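Local coordinates for aminoglycoside 6-adenylyltransferase (PDB 2PBE), which transfers the AMP or GMP moiety of ATP or GTP to the O-6 position of streptomycin, giving bacteria resistance to this antibiotic, at residues G87-Y92 with L106-E111; I146-A151 with L263-P268; E153-C158 with P268-G273. All coordinates share one frame; numbering follows the deposited sequence.

Interaction 1 of 3, residues G87-Y92 with L106-E111; sequences GNWFSY and LIPIRE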
loop_
_atom_site.group_PDB
_atom_site.type_symbol
_atom_site.label_atom_id
_atom_site.label_comp_id
_atom_site.label_asym_id
_atom_site.label_seq_id
_atom_site.Cartn_x
_atom_site.Cartn_y
_atom_site.Cartn_z
ATOM N N GLY A 87 -19.909 -1.228 -23.653
ATOM C CA GLY A 87 -20.288 -2.519 -23.107
ATOM C C GLY A 87 -21.176 -2.432 -21.885
ATOM O O GLY A 87 -22.209 -1.770 -21.911
ATOM N N ASN A 88 -20.763 -3.103 -20.813
ATOM C CA ASN A 88 -21.514 -3.113 -19.559
ATOM C C ASN A 88 -20.921 -2.159 -18.558
ATOM O O ASN A 88 -21.218 -2.232 -17.358
ATOM C CB ASN A 88 -21.522 -4.508 -18.963
ATOM C CG ASN A 88 -22.549 -5.373 -19.592
ATOM O OD1 ASN A 88 -23.751 -5.121 -19.455
ATOM N ND2 ASN A 88 -22.098 -6.392 -20.319
ATOM N N TRP A 89 -20.060 -1.278 -19.057
ATOM C CA TRP A 89 -19.434 -0.307 -18.194
ATOM C C TRP A 89 -20.383 0.846 -18.015
ATOM O O TRP A 89 -21.406 0.959 -18.695
ATOM C CB TRP A 89 -18.180 0.284 -18.812
ATOM C CG TRP A 89 -16.974 -0.587 -19.110
ATOM C CD1 TRP A 89 -15.758 -0.106 -19.513
ATOM C CD2 TRP A 89 -16.860 -2.016 -19.117
ATOM N NE1 TRP A 89 -14.900 -1.127 -19.782
ATOM C CE2 TRP A 89 -15.532 -2.316 -19.553
ATOM C CE3 TRP A 89 -17.734 -3.080 -18.811
ATOM C CZ2 TRP A 89 -15.050 -3.643 -19.693
ATOM C CZ3 TRP A 89 -17.267 -4.408 -18.950
ATOM C CH2 TRP A 89 -15.922 -4.674 -19.393
ATOM N N PHE A 90 -19.984 1.719 -17.106
ATOM C CA PHE A 90 -20.705 2.934 -16.809
ATOM C C PHE A 90 -19.627 3.804 -16.192
ATOM O O PHE A 90 -18.966 3.405 -15.231
ATOM C CB PHE A 90 -21.823 2.684 -15.800
ATOM C CG PHE A 90 -22.899 3.728 -15.843
ATOM C CD1 PHE A 90 -23.841 3.743 -16.889
ATOM C CD2 PHE A 90 -22.956 4.730 -14.860
ATOM C CE1 PHE A 90 -24.837 4.750 -16.958
ATOM C CE2 PHE A 90 -23.949 5.754 -14.913
ATOM C CZ PHE A 90 -24.894 5.761 -15.970
ATOM N N SER A 91 -19.430 4.984 -16.754
ATOM C CA SER A 91 -18.406 5.856 -16.232
ATOM C C SER A 91 -18.929 7.243 -15.925
ATOM O O SER A 91 -20.075 7.566 -16.211
ATOM C CB SER A 91 -17.274 5.934 -17.230
ATOM O OG SER A 91 -17.776 6.343 -18.480
ATOM N N TYR A 92 -18.063 8.060 -15.344
ATOM C CA TYR A 92 -18.391 9.420 -14.976
ATOM C C TYR A 92 -17.181 10.268 -15.300
ATOM O O TYR A 92 -16.054 9.831 -15.088
ATOM C CB TYR A 92 -18.646 9.509 -13.476
ATOM C CG TYR A 92 -19.717 8.575 -12.956
ATOM C CD1 TYR A 92 -21.059 9.020 -12.820
ATOM C CD2 TYR A 92 -19.409 7.234 -12.590
ATOM C CE1 TYR A 92 -22.075 8.156 -12.323
ATOM C CE2 TYR A 92 -20.418 6.344 -12.100
ATOM C CZ TYR A 92 -21.752 6.820 -11.968
ATOM O OH TYR A 92 -22.744 5.997 -11.492
ATOM N N LEU A 106 -16.919 2.062 -13.976
ATOM C CA LEU A 106 -17.450 0.988 -13.133
ATOM C C LEU A 106 -17.602 -0.254 -14.007
ATOM O O LEU A 106 -18.533 -0.374 -14.806
ATOM C CB LEU A 106 -18.807 1.372 -12.518
ATOM C CG LEU A 106 -18.881 2.601 -11.599
ATOM C CD1 LEU A 106 -20.306 2.750 -11.065
ATOM C CD2 LEU A 106 -17.906 2.481 -10.449
ATOM N N ILE A 107 -16.654 -1.169 -13.870
ATOM C CA ILE A 107 -16.644 -2.400 -14.639
ATOM C C ILE A 107 -17.179 -3.563 -13.808
ATOM O O ILE A 107 -16.867 -3.671 -12.629
ATOM C CB ILE A 107 -15.205 -2.725 -15.067
ATOM C CG1 ILE A 107 -14.594 -1.504 -15.764
ATOM C CG2 ILE A 107 -15.182 -3.964 -15.955
ATOM C CD1 ILE A 107 -13.116 -1.647 -16.055
ATOM N N PRO A 108 -18.010 -4.434 -14.404
ATOM C CA PRO A 108 -18.525 -5.563 -13.622
ATOM C C PRO A 108 -17.344 -6.455 -13.204
ATOM O O PRO A 108 -16.467 -6.757 -14.017
ATOM C CB PRO A 108 -19.458 -6.254 -14.597
ATOM C CG PRO A 108 -19.960 -5.124 -15.432
ATOM C CD PRO A 108 -18.711 -4.333 -15.698
ATOM N N ILE A 109 -17.319 -6.865 -11.941
ATOM C CA ILE A 109 -16.237 -7.683 -11.420
ATOM C C ILE A 109 -16.018 -8.963 -12.212
ATOM O O ILE A 109 -14.886 -9.435 -12.354
ATOM C CB ILE A 109 -16.493 -8.030 -9.944
ATOM C CG1 ILE A 109 -15.310 -8.800 -9.376
ATOM C CG2 ILE A 109 -17.747 -8.866 -9.806
ATOM C CD1 ILE A 109 -14.019 -8.028 -9.416
ATOM N N ARG A 110 -17.106 -9.517 -12.728
ATOM C CA ARG A 110 -17.040 -10.738 -13.506
ATOM C C ARG A 110 -16.164 -10.588 -14.757
ATOM O O ARG A 110 -15.707 -11.583 -15.313
ATOM C CB ARG A 110 -18.464 -11.165 -13.903
ATOM C CG ARG A 110 -18.539 -12.368 -14.849
ATOM C CD ARG A 110 -17.779 -13.599 -14.313
ATOM N NE ARG A 110 -18.139 -14.817 -15.040
ATOM C CZ ARG A 110 -19.319 -15.423 -14.933
ATOM N NH1 ARG A 110 -20.250 -14.932 -14.125
ATOM N NH2 ARG A 110 -19.579 -16.509 -15.652
ATOM N N GLU A 111 -15.906 -9.352 -15.183
ATOM C CA GLU A 111 -15.133 -9.103 -16.403
ATOM C C GLU A 111 -13.679 -8.698 -16.192
ATOM O O GLU A 111 -13.033 -8.187 -17.113
ATOM C CB GLU A 111 -15.837 -8.031 -17.241
ATOM C CG GLU A 111 -17.341 -8.278 -17.362
ATOM C CD GLU A 111 -17.994 -7.417 -18.410
ATOM O OE1 GLU A 111 -17.404 -7.302 -19.499
ATOM O OE2 GLU A 111 -19.091 -6.867 -18.175
#
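W89 and I107 make the main side-chain contact at the end of a beta hairpin, strands 90-96 and 101-108, that lies away from its turn. CG2 of I107 sits over one face of the indole, 3.6 Å from the centroid of the six-membered ring and 11° off its normal, in a CH-pi contact. W89 CG is anti to its own carbonyl carbon (chi1 -64°), which starts the side chain off beside the backbone N; the ring beyond lies against I107. Two further apolar contacts extend the packing. CD of P108 comes to W89 CE3 at 3.5 Å, the two side chains crossing at about a right angle. Further into the hairpin, CD1 of L106 meets the ring edge of Y92 at CE2 (3.7 Å), and the ring of W63 packs edge-to-face on the same tyrosine.

Between these two segments, the backbone hydrogen bonds join F90 and L106. L106 N donates to F90 O at 2.8 Å, whereas the return bond from F90 N to L106 O is long (3.4 Å) and bent, hence weak. The same L106 O also receives a CA-H...O contact from W89 CA.

Charge enters with E111, the N-cap residue of helix 112-117. Its carboxylate stands at the edge of the W89 ring, the two planes 60° apart, though the detailed fit there is doubtful, and OE2 lies 3.5 Å from N88 CB.

Beyond the one sound backbone bond, from L106 N to F90 O, this end of the hairpin therefore relies mainly on apolar contact around the indole.

Interaction 2 of 3, residues I146-A151 with L263-P268; sequences IKRPTA and LAYKYP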
loop_
_atom_site.group_PDB
_atom_site.type_symbol
_atom_site.label_atom_id
_atom_site.label_comp_id
_atom_site.label_asym_id
_atom_site.label_seq_id
_atom_site.Cartn_x
_atom_site.Cartn_y
_atom_site.Cartn_z
ATOM N N ILE A 146 1.794 -5.880 -2.369
ATOM C CA ILE A 146 1.616 -6.640 -1.137
ATOM C C ILE A 146 0.498 -7.670 -1.287
ATOM O O ILE A 146 -0.557 -7.364 -1.827
ATOM C CB ILE A 146 1.305 -5.678 0.057
ATOM C CG1 ILE A 146 2.573 -4.913 0.454
ATOM C CG2 ILE A 146 0.697 -6.450 1.249
ATOM C CD1 ILE A 146 3.702 -5.791 0.987
ATOM N N LYS A 147 0.748 -8.887 -0.811
ATOM C CA LYS A 147 -0.215 -9.988 -0.836
ATOM C C LYS A 147 0.343 -11.051 0.106
ATOM O O LYS A 147 1.511 -10.979 0.474
ATOM C CB LYS A 147 -0.364 -10.553 -2.243
ATOM C CG LYS A 147 0.931 -10.855 -2.953
ATOM C CD LYS A 147 0.710 -11.783 -4.139
ATOM C CE LYS A 147 0.484 -13.221 -3.662
ATOM N NZ LYS A 147 1.670 -13.736 -2.888
ATOM N N ARG A 148 -0.485 -12.022 0.503
ATOM C CA ARG A 148 -0.049 -13.067 1.441
ATOM C C ARG A 148 1.313 -13.641 1.032
ATOM O O ARG A 148 1.477 -14.175 -0.076
ATOM C CB ARG A 148 -1.085 -14.206 1.551
ATOM C CG ARG A 148 -0.935 -15.061 2.839
ATOM C CD ARG A 148 -1.335 -16.519 2.605
ATOM N NE ARG A 148 -0.563 -17.027 1.472
ATOM C CZ ARG A 148 -0.193 -18.296 1.268
ATOM N NH1 ARG A 148 -0.532 -19.243 2.133
ATOM N NH2 ARG A 148 0.552 -18.611 0.211
ATOM N N PRO A 149 2.301 -13.556 1.924
ATOM C CA PRO A 149 3.606 -14.087 1.548
ATOM C C PRO A 149 3.643 -15.594 1.561
ATOM O O PRO A 149 2.848 -16.233 2.258
ATOM C CB PRO A 149 4.534 -13.494 2.602
ATOM C CG PRO A 149 3.666 -13.461 3.814
ATOM C CD PRO A 149 2.348 -12.939 3.265
ATOM N N THR A 150 4.541 -16.150 0.758
ATOM C CA THR A 150 4.737 -17.583 0.729
ATOM C C THR A 150 5.815 -17.742 1.798
ATOM O O THR A 150 6.417 -16.741 2.220
ATOM C CB THR A 150 5.281 -18.045 -0.626
ATOM O OG1 THR A 150 6.541 -17.419 -0.878
ATOM C CG2 THR A 150 4.323 -17.662 -1.727
ATOM N N ALA A 151 6.054 -18.971 2.247
ATOM C CA ALA A 151 7.060 -19.217 3.280
ATOM C C ALA A 151 8.402 -18.606 2.882
ATOM O O ALA A 151 9.116 -18.001 3.703
ATOM C CB ALA A 151 7.212 -20.709 3.506
ATOM N N LEU A 263 0.555 -17.775 9.614
ATOM C CA LEU A 263 0.629 -18.586 8.403
ATOM C C LEU A 263 1.331 -19.901 8.672
ATOM O O LEU A 263 1.416 -20.754 7.791
ATOM C CB LEU A 263 1.344 -17.824 7.282
ATOM C CG LEU A 263 0.741 -16.433 7.010
ATOM C CD1 LEU A 263 1.683 -15.612 6.167
ATOM C CD2 LEU A 263 -0.628 -16.553 6.338
ATOM N N ALA A 264 1.822 -20.059 9.888
ATOM C CA ALA A 264 2.505 -21.274 10.284
ATOM C C ALA A 264 3.833 -21.426 9.525
ATOM O O ALA A 264 4.186 -22.513 9.062
ATOM C CB ALA A 264 1.590 -22.508 10.039
ATOM N N TYR A 265 4.562 -20.324 9.389
ATOM C CA TYR A 265 5.855 -20.371 8.725
ATOM C C TYR A 265 6.919 -20.391 9.806
ATOM O O TYR A 265 6.675 -19.912 10.914
ATOM C CB TYR A 265 6.062 -19.145 7.830
ATOM C CG TYR A 265 5.141 -19.062 6.622
ATOM C CD1 TYR A 265 4.556 -20.227 6.051
ATOM C CD2 TYR A 265 4.866 -17.809 6.020
ATOM C CE1 TYR A 265 3.719 -20.137 4.908
ATOM C CE2 TYR A 265 4.030 -17.706 4.871
ATOM C CZ TYR A 265 3.463 -18.873 4.326
ATOM O OH TYR A 265 2.642 -18.784 3.228
ATOM N N LYS A 266 8.092 -20.947 9.497
ATOM C CA LYS A 266 9.170 -20.994 10.477
ATOM C C LYS A 266 9.704 -19.593 10.779
ATOM O O LYS A 266 9.997 -18.811 9.862
ATOM C CB LYS A 266 10.330 -21.866 9.978
ATOM C CG LYS A 266 11.493 -21.982 10.975
ATOM C CD LYS A 266 12.611 -22.925 10.514
ATOM C CE LYS A 266 13.481 -22.309 9.420
ATOM N NZ LYS A 266 14.636 -23.171 9.082
ATOM N N TYR A 267 9.813 -19.266 12.067
ATOM C CA TYR A 267 10.362 -17.980 12.454
ATOM C C TYR A 267 11.873 -18.119 12.238
ATOM O O TYR A 267 12.493 -19.046 12.745
ATOM C CB TYR A 267 10.067 -17.686 13.919
ATOM C CG TYR A 267 10.512 -16.308 14.314
ATOM C CD1 TYR A 267 9.815 -15.156 13.853
ATOM C CD2 TYR A 267 11.674 -16.130 15.106
ATOM C CE1 TYR A 267 10.272 -13.850 14.172
ATOM C CE2 TYR A 267 12.144 -14.831 15.440
ATOM C CZ TYR A 267 11.445 -13.697 14.968
ATOM O OH TYR A 267 11.931 -12.440 15.250
ATOM N N PRO A 268 12.480 -17.211 11.462
ATOM C CA PRO A 268 13.921 -17.310 11.226
ATOM C C PRO A 268 14.763 -17.104 12.462
ATOM O O PRO A 268 14.262 -16.719 13.509
ATOM C CB PRO A 268 14.174 -16.219 10.197
ATOM C CG PRO A 268 12.852 -16.064 9.520
ATOM C CD PRO A 268 11.893 -16.126 10.662
#
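L263 packs its two methyl branches on P149 and R148 where helix 238-263 ends in a Schellman motif, next to the loop that leads from strand 145-146 into helix 151-173. CD1 approaches P149 CG at 3.8 Å, with the side chains crossing at about a right angle. CD2 lies 3.8 Å from R148 CD, and here the leucine and arginine side chains run alongside each other, pointing opposite ways. A264 follows with positive phi as the C-prime residue of the motif, and the turn is closed by a bond from Y265 N to S260 O.

After this reversal Y265 starts its side chain toward helix 151-173 with CG anti to the carbonyl carbon (chi1 -67°). A151 CA stands over the centre of its ring, 3.5 Å from the centroid and 3° off the normal, a CH-pi contact, while A151 CB touches CD1 at 3.7 Å. On the opposite face L263 CB also sits over the centre, so the ring is sandwiched between A151 at the start of one helix and L263 at the close of another. T150, the N-cap residue beside it, uses OG1 to hold E153 N.

The phenol reaches past A151 to the backbone of P149. Y265 OH donates to P149 O at 2.7 Å, in the carbonyl plane and on a lone pair, with a C=O...O angle of 137°. The same oxygen lies over one face of the R148 guanidinium, 3.4 Å from NH1, at an angle too poor for a hydrogen bond.

Interaction 3 of 3, residues E153-C158 with P268-G273; sequences EFDDCC and PDYDEG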
loop_
_atom_site.group_PDB
_atom_site.type_symbol
_atom_site.label_atom_id
_atom_site.label_comp_id
_atom_site.label_asym_id
_atom_site.label_seq_id
_atom_site.Cartn_x
_atom_site.Cartn_y
_atom_site.Cartn_z
ATOM N N GLU A 153 8.945 -16.076 0.522
ATOM C CA GLU A 153 8.924 -14.633 0.457
ATOM C C GLU A 153 9.063 -14.097 1.867
ATOM O O GLU A 153 9.757 -13.106 2.102
ATOM C CB GLU A 153 7.621 -14.142 -0.164
ATOM C CG GLU A 153 7.568 -14.301 -1.659
ATOM C CD GLU A 153 6.194 -14.038 -2.233
ATOM O OE1 GLU A 153 6.097 -13.792 -3.451
ATOM O OE2 GLU A 153 5.211 -14.092 -1.475
ATOM N N PHE A 154 8.413 -14.774 2.808
ATOM C CA PHE A 154 8.459 -14.360 4.204
ATOM C C PHE A 154 9.907 -14.360 4.686
ATOM O O PHE A 154 10.407 -13.358 5.208
ATOM C CB PHE A 154 7.630 -15.317 5.060
ATOM C CG PHE A 154 7.782 -15.092 6.532
ATOM C CD1 PHE A 154 7.179 -13.983 7.156
ATOM C CD2 PHE A 154 8.586 -15.948 7.311
ATOM C CE1 PHE A 154 7.375 -13.730 8.547
ATOM C CE2 PHE A 154 8.788 -15.707 8.694
ATOM C CZ PHE A 154 8.179 -14.592 9.312
ATOM N N ASP A 155 10.565 -15.500 4.507
ATOM C CA ASP A 155 11.948 -15.655 4.904
ATOM C C ASP A 155 12.814 -14.601 4.217
ATOM O O ASP A 155 13.725 -14.046 4.824
ATOM C CB ASP A 155 12.426 -17.054 4.544
ATOM C CG ASP A 155 13.844 -17.294 4.973
ATOM O OD1 ASP A 155 14.771 -16.891 4.223
ATOM O OD2 ASP A 155 14.031 -17.862 6.070
ATOM N N ASP A 156 12.514 -14.299 2.960
ATOM C CA ASP A 156 13.283 -13.291 2.257
ATOM C C ASP A 156 13.192 -11.920 2.944
ATOM O O ASP A 156 14.203 -11.263 3.157
ATOM C CB ASP A 156 12.827 -13.159 0.810
ATOM C CG ASP A 156 13.185 -14.365 -0.043
ATOM O OD1 ASP A 156 14.133 -15.101 0.296
ATOM O OD2 ASP A 156 12.517 -14.559 -1.076
ATOM N N CYS A 157 11.990 -11.497 3.311
ATOM C CA CYS A 157 11.848 -10.200 3.966
ATOM C C CYS A 157 12.651 -10.115 5.254
ATOM O O CYS A 157 13.227 -9.070 5.560
ATOM C CB CYS A 157 10.388 -9.897 4.273
ATOM S SG CYS A 157 10.132 -8.210 4.880
ATOM N N CYS A 158 12.703 -11.211 6.004
ATOM C CA CYS A 158 13.445 -11.225 7.256
ATOM C C CYS A 158 14.945 -11.235 6.967
ATOM O O CYS A 158 15.726 -10.566 7.648
ATOM C CB CYS A 158 13.072 -12.438 8.090
ATOM S SG CYS A 158 11.358 -12.448 8.638
ATOM N N PRO A 268 12.480 -17.211 11.462
ATOM C CA PRO A 268 13.921 -17.310 11.226
ATOM C C PRO A 268 14.763 -17.104 12.462
ATOM O O PRO A 268 14.262 -16.719 13.509
ATOM C CB PRO A 268 14.174 -16.219 10.197
ATOM C CG PRO A 268 12.852 -16.064 9.520
ATOM C CD PRO A 268 11.893 -16.126 10.662
ATOM N N ASP A 269 16.062 -17.344 12.319
ATOM C CA ASP A 269 16.987 -17.163 13.424
ATOM C C ASP A 269 17.815 -15.902 13.213
ATOM O O ASP A 269 18.738 -15.610 13.992
ATOM C CB ASP A 269 17.914 -18.381 13.588
ATOM C CG ASP A 269 18.712 -18.698 12.331
ATOM O OD1 ASP A 269 19.323 -17.779 11.750
ATOM O OD2 ASP A 269 18.755 -19.873 11.918
ATOM N N TYR A 270 17.474 -15.157 12.164
ATOM C CA TYR A 270 18.170 -13.925 11.859
ATOM C C TYR A 270 18.039 -12.940 13.011
ATOM O O TYR A 270 18.985 -12.233 13.335
ATOM C CB TYR A 270 17.617 -13.290 10.593
ATOM C CG TYR A 270 17.484 -14.235 9.418
ATOM C CD1 TYR A 270 18.513 -15.149 9.094
ATOM C CD2 TYR A 270 16.344 -14.172 8.570
ATOM C CE1 TYR A 270 18.416 -15.988 7.934
ATOM C CE2 TYR A 270 16.229 -15.000 7.415
ATOM C CZ TYR A 270 17.270 -15.901 7.097
ATOM O OH TYR A 270 17.200 -16.686 5.963
ATOM N N ASP A 271 16.859 -12.891 13.619
ATOM C CA ASP A 271 16.582 -11.991 14.742
ATOM C C ASP A 271 17.632 -12.222 15.829
ATOM O O ASP A 271 18.460 -11.356 16.143
ATOM C CB ASP A 271 15.176 -12.292 15.286
ATOM C CG ASP A 271 14.825 -11.522 16.572
ATOM O OD1 ASP A 271 15.639 -10.717 17.072
ATOM O OD2 ASP A 271 13.694 -11.741 17.086
ATOM N N GLU A 272 17.582 -13.415 16.393
ATOM C CA GLU A 272 18.489 -13.827 17.443
ATOM C C GLU A 272 19.970 -13.669 17.085
ATOM O O GLU A 272 20.760 -13.146 17.875
ATOM C CB GLU A 272 18.196 -15.279 17.776
ATOM C CG GLU A 272 18.982 -15.849 18.899
ATOM C CD GLU A 272 18.554 -17.268 19.164
ATOM O OE1 GLU A 272 18.666 -18.095 18.221
ATOM O OE2 GLU A 272 18.100 -17.553 20.299
ATOM N N GLY A 273 20.344 -14.158 15.911
ATOM C CA GLY A 273 21.727 -14.061 15.488
ATOM C C GLY A 273 22.233 -12.633 15.418
ATOM O O GLY A 273 23.323 -12.319 15.923
#
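Where the first turns of helix 151-173 meet the start of helix 270-283, P268 and Y270 flank the N-cap residue D269 and both point toward helix 151-173, meeting it through F154, D155 and C158. The proline supplies the apolar half. Its CD comes obliquely to the F154 ring at CE2 (3.7 Å), and its CG rests 3.9 Å from C158 CB. Within helix 151-173, C158 SG lies over one face of the F154 ring, so cysteine and phenylalanine form one continuous surface for the proline. M195 of helix 177-204 also touches both F154 and C158.

Y270 completes the contact one residue beyond the N-cap. Its ring edge meets C158, with CD2 3.7 Å from CB and CB near the ring plane. The hydroxyl then reaches the D155 carboxylate, with Y270 OH 3.0 Å from D155 OD1, and that plane is turned 68° from the ring. D155 CG is anti to its backbone N (chi1 -178°), which puts CG on the side of the helix that faces Y270. N159 OD1 is also near the hydroxyl.

The chemistry is therefore divided: carbon and sulfur pack around P268 deep in the contact, while a single phenol supplies the polar approach, at the more accessible margin.

How the interactions relate
Interaction 1 comes first along the chain, in the hairpin of strands 90-96 and 101-108 within the mixed sheet. Interactions 2 and 3 follow where the sheet's edge strand 145-146 leads into the helices, and their segments alternate: 146-151, 153-158, 263-268, 268-273. Both bring the start of helix 151-173 against the connection from helix 238-263 to helix 270-283; their centres are 10 Å apart, they share P268, and F154 packs against Y265 and K266. Interaction 1 is remote, its centre about 35 Å from that of interaction 2 and, across the chain's centre, 43 Å from that of interaction 3. The first contact lies within the sheet; the other two form one seam among the C-terminal helices.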